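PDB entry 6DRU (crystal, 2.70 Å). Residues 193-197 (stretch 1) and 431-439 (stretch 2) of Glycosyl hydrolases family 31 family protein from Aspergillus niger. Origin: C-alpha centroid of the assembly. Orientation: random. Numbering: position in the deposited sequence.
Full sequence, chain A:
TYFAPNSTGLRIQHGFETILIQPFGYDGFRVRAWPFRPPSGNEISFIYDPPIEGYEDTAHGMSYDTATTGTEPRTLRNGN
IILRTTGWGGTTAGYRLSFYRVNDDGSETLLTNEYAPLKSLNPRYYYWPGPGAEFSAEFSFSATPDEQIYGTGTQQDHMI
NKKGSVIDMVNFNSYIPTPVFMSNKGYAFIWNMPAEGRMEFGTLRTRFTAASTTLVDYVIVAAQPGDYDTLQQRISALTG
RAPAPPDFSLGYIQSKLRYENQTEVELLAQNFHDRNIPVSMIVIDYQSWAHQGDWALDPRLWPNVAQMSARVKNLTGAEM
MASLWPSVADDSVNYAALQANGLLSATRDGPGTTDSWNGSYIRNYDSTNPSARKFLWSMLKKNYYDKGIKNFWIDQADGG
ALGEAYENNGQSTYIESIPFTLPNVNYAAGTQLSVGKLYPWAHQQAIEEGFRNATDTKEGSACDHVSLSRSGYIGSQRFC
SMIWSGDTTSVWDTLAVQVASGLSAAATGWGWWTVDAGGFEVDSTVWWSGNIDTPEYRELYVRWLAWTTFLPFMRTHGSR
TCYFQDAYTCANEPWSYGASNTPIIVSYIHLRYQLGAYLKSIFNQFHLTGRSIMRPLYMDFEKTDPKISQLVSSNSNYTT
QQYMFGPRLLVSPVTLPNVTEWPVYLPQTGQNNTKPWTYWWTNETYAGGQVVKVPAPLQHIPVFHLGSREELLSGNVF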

# COMPACT_ATOMS: atom_id res chain seq x y z
N MET A 193 2.11 -11.34 -20.20
CA MET A 193 1.68 -10.48 -19.11
C MET A 193 1.80 -9.02 -19.53
O MET A 193 2.86 -8.61 -20.05
CB MET A 193 2.52 -10.74 -17.85
CG MET A 193 2.54 -12.19 -17.39
SD MET A 193 1.06 -12.65 -16.48
CE MET A 193 1.43 -11.94 -14.88
N PRO A 194 0.76 -8.21 -19.32
CA PRO A 194 0.85 -6.77 -19.61
C PRO A 194 1.39 -5.92 -18.47
O PRO A 194 1.50 -4.70 -18.64
CB PRO A 194 -0.61 -6.41 -19.91
CG PRO A 194 -1.38 -7.31 -19.00
CD PRO A 194 -0.60 -8.60 -18.91
N ALA A 195 1.72 -6.52 -17.33
CA ALA A 195 2.17 -5.75 -16.18
C ALA A 195 3.64 -5.39 -16.31
O ALA A 195 4.44 -6.13 -16.88
CB ALA A 195 1.94 -6.54 -14.89
N GLU A 196 3.99 -4.23 -15.76
CA GLU A 196 5.39 -3.87 -15.64
C GLU A 196 6.08 -4.81 -14.66
O GLU A 196 5.46 -5.39 -13.77
CB GLU A 196 5.54 -2.42 -15.19
CG GLU A 196 5.11 -1.40 -16.22
CD GLU A 196 5.54 0.02 -15.87
OE1 GLU A 196 5.91 0.25 -14.70
OE2 GLU A 196 5.51 0.89 -16.77
N GLY A 197 7.39 -4.95 -14.83
CA GLY A 197 8.13 -5.85 -13.97
C GLY A 197 9.62 -5.92 -14.25
O GLY A 197 10.30 -4.90 -14.32
N THR A 431 -3.92 -0.20 -14.21
CA THR A 431 -2.96 0.86 -13.91
C THR A 431 -1.70 0.66 -14.74
O THR A 431 -1.53 -0.35 -15.43
CB THR A 431 -2.63 0.89 -12.42
OG1 THR A 431 -1.97 -0.33 -12.04
CG2 THR A 431 -3.89 1.06 -11.59
N GLN A 432 -0.81 1.65 -14.67
CA GLN A 432 0.46 1.55 -15.37
C GLN A 432 1.25 0.33 -14.90
O GLN A 432 1.92 -0.34 -15.70
CB GLN A 432 1.27 2.83 -15.18
CG GLN A 432 2.64 2.81 -15.85
CD GLN A 432 2.54 2.83 -17.36
OE1 GLN A 432 1.54 3.27 -17.92
NE2 GLN A 432 3.58 2.35 -18.03
N LEU A 433 1.19 0.02 -13.60
CA LEU A 433 1.94 -1.11 -13.08
C LEU A 433 1.32 -2.45 -13.47
O LEU A 433 2.03 -3.46 -13.54
CB LEU A 433 2.06 -1.01 -11.56
CG LEU A 433 2.98 0.10 -11.05
CD1 LEU A 433 3.27 -0.07 -9.57
CD2 LEU A 433 4.26 0.13 -11.86
N SER A 434 0.01 -2.48 -13.72
CA SER A 434 -0.68 -3.74 -13.98
C SER A 434 -0.91 -4.03 -15.46
O SER A 434 -1.07 -5.20 -15.82
CB SER A 434 -2.02 -3.77 -13.25
OG SER A 434 -2.86 -2.71 -13.68
N VAL A 435 -0.93 -3.00 -16.31
CA VAL A 435 -1.32 -3.18 -17.70
C VAL A 435 -0.54 -2.22 -18.59
O VAL A 435 -0.82 -2.11 -19.80
CB VAL A 435 -2.85 -3.01 -17.86
CG1 VAL A 435 -3.23 -1.53 -17.95
CG2 VAL A 435 -3.37 -3.79 -19.05
N GLY A 436 0.45 -1.54 -18.01
CA GLY A 436 1.13 -0.46 -18.72
C GLY A 436 1.78 -0.88 -20.02
O GLY A 436 1.82 -0.11 -20.98
N LYS A 437 2.31 -2.11 -20.08
CA LYS A 437 2.97 -2.57 -21.30
C LYS A 437 2.03 -2.65 -22.49
O LYS A 437 2.49 -2.80 -23.62
CB LYS A 437 3.62 -3.94 -21.06
CG LYS A 437 4.48 -4.01 -19.81
CD LYS A 437 5.69 -3.10 -19.92
CE LYS A 437 6.80 -3.75 -20.72
NZ LYS A 437 7.38 -2.82 -21.74
N LEU A 438 0.72 -2.55 -22.26
CA LEU A 438 -0.27 -2.60 -23.33
C LEU A 438 -0.38 -1.28 -24.09
O LEU A 438 -0.82 -1.29 -25.24
CB LEU A 438 -1.64 -2.99 -22.75
CG LEU A 438 -2.91 -2.82 -23.59
CD1 LEU A 438 -2.90 -3.75 -24.79
CD2 LEU A 438 -4.15 -3.04 -22.74
N TYR A 439 0.02 -0.17 -23.47
CA TYR A 439 -0.28 1.15 -24.04
C TYR A 439 0.23 1.33 -25.47
O TYR A 439 -0.59 1.68 -26.34
CB TYR A 439 0.25 2.25 -23.12
CG TYR A 439 -0.21 3.63 -23.52
CD1 TYR A 439 0.52 4.40 -24.41
CD2 TYR A 439 -1.39 4.17 -23.00
CE1 TYR A 439 0.10 5.67 -24.78
CE2 TYR A 439 -1.82 5.43 -23.36
CZ TYR A 439 -1.07 6.17 -24.25
OH TYR A 439 -1.50 7.43 -24.61

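Glu196, Pro194 and Lys437 lose more surface to this contact than any other residues, and between them they explain how an irregular five-residue segment is fastened to a short helical one more than 230 positions away in the chain. The two backbones come close, with Ala195 CA 4.1 Å from Ser434 CA, so much of the work falls to the main chain.

Glu196 covers the most, and it binds at both ends. Its backbone N donates a weak hydrogen bond to Leu433 O, 3.1 Å away, where an angle of 134° at the hydrogen leaves the bond well short of straight. Its side chain leaves the backbone sideways to the partner, but an m, t rotamer carries the carboxylate to the helix, where Gln432 NE2 donates to Glu196 OE2 at 2.7 Å and 161°. This is the shortest and straightest of the three hydrogen bonds across the contact. Gln432 meets it with a t, p side chain, and its OE1 is satisfied elsewhere in the structure, so both ends of the amide are used. The other carboxylate oxygen, Glu196 OE1, lies 3.3 Å from Leu433 CD2, a close polar-to-apolar approach. The rule to read here is that a long side chain can reinforce a weak backbone bond by reaching a neighbouring residue of the same helical turn.

Pro194 has no amide hydrogen to give, so it takes part as an acceptor and as an apolar surface. Its carbonyl faces the backbone of Val435 to Lys437. Lys437 N donates to Pro194 O at 3.1 Å and 142°, so a carbonyl from the distant segment supplies this amide with its acceptor. Gly436 N is also near, 3.4 Å from Pro194 O, but the angle is poor and no bond forms; that amide instead makes a weak bond to Gln432 O, at 3.0 Å. On the ring, Pro194 CB packs against Val435 CG2 at 3.9 Å.

Lys437 adds its aliphatic chain to its backbone bond. The CA-to-CB bond points toward stretch 1, and Lys437 CG reaches to 3.6 Å from Ala195 O, while Lys437 CD lies 4.1 Å from Glu196 CG. The end of the chain then leads away: the inner methylenes pack here, while the amine makes its hydrogen bond elsewhere in the structure.

Ala195 sits between the two larger residues. Ala195 CB is 3.4 Å from Leu433 O, and Ala195 CA is 3.3 Å from Ser434 O, distances that leave little space between this residue and the two carbonyls. The start of the helix, out of reach of stretch 1 at Thr431, has bonds of its own. Thr431 OG1 caps it by accepting a weak bond from Ser434 N at 3.4 Å, and Thr431 N returns a bond to Ser434 OG at 2.8 Å.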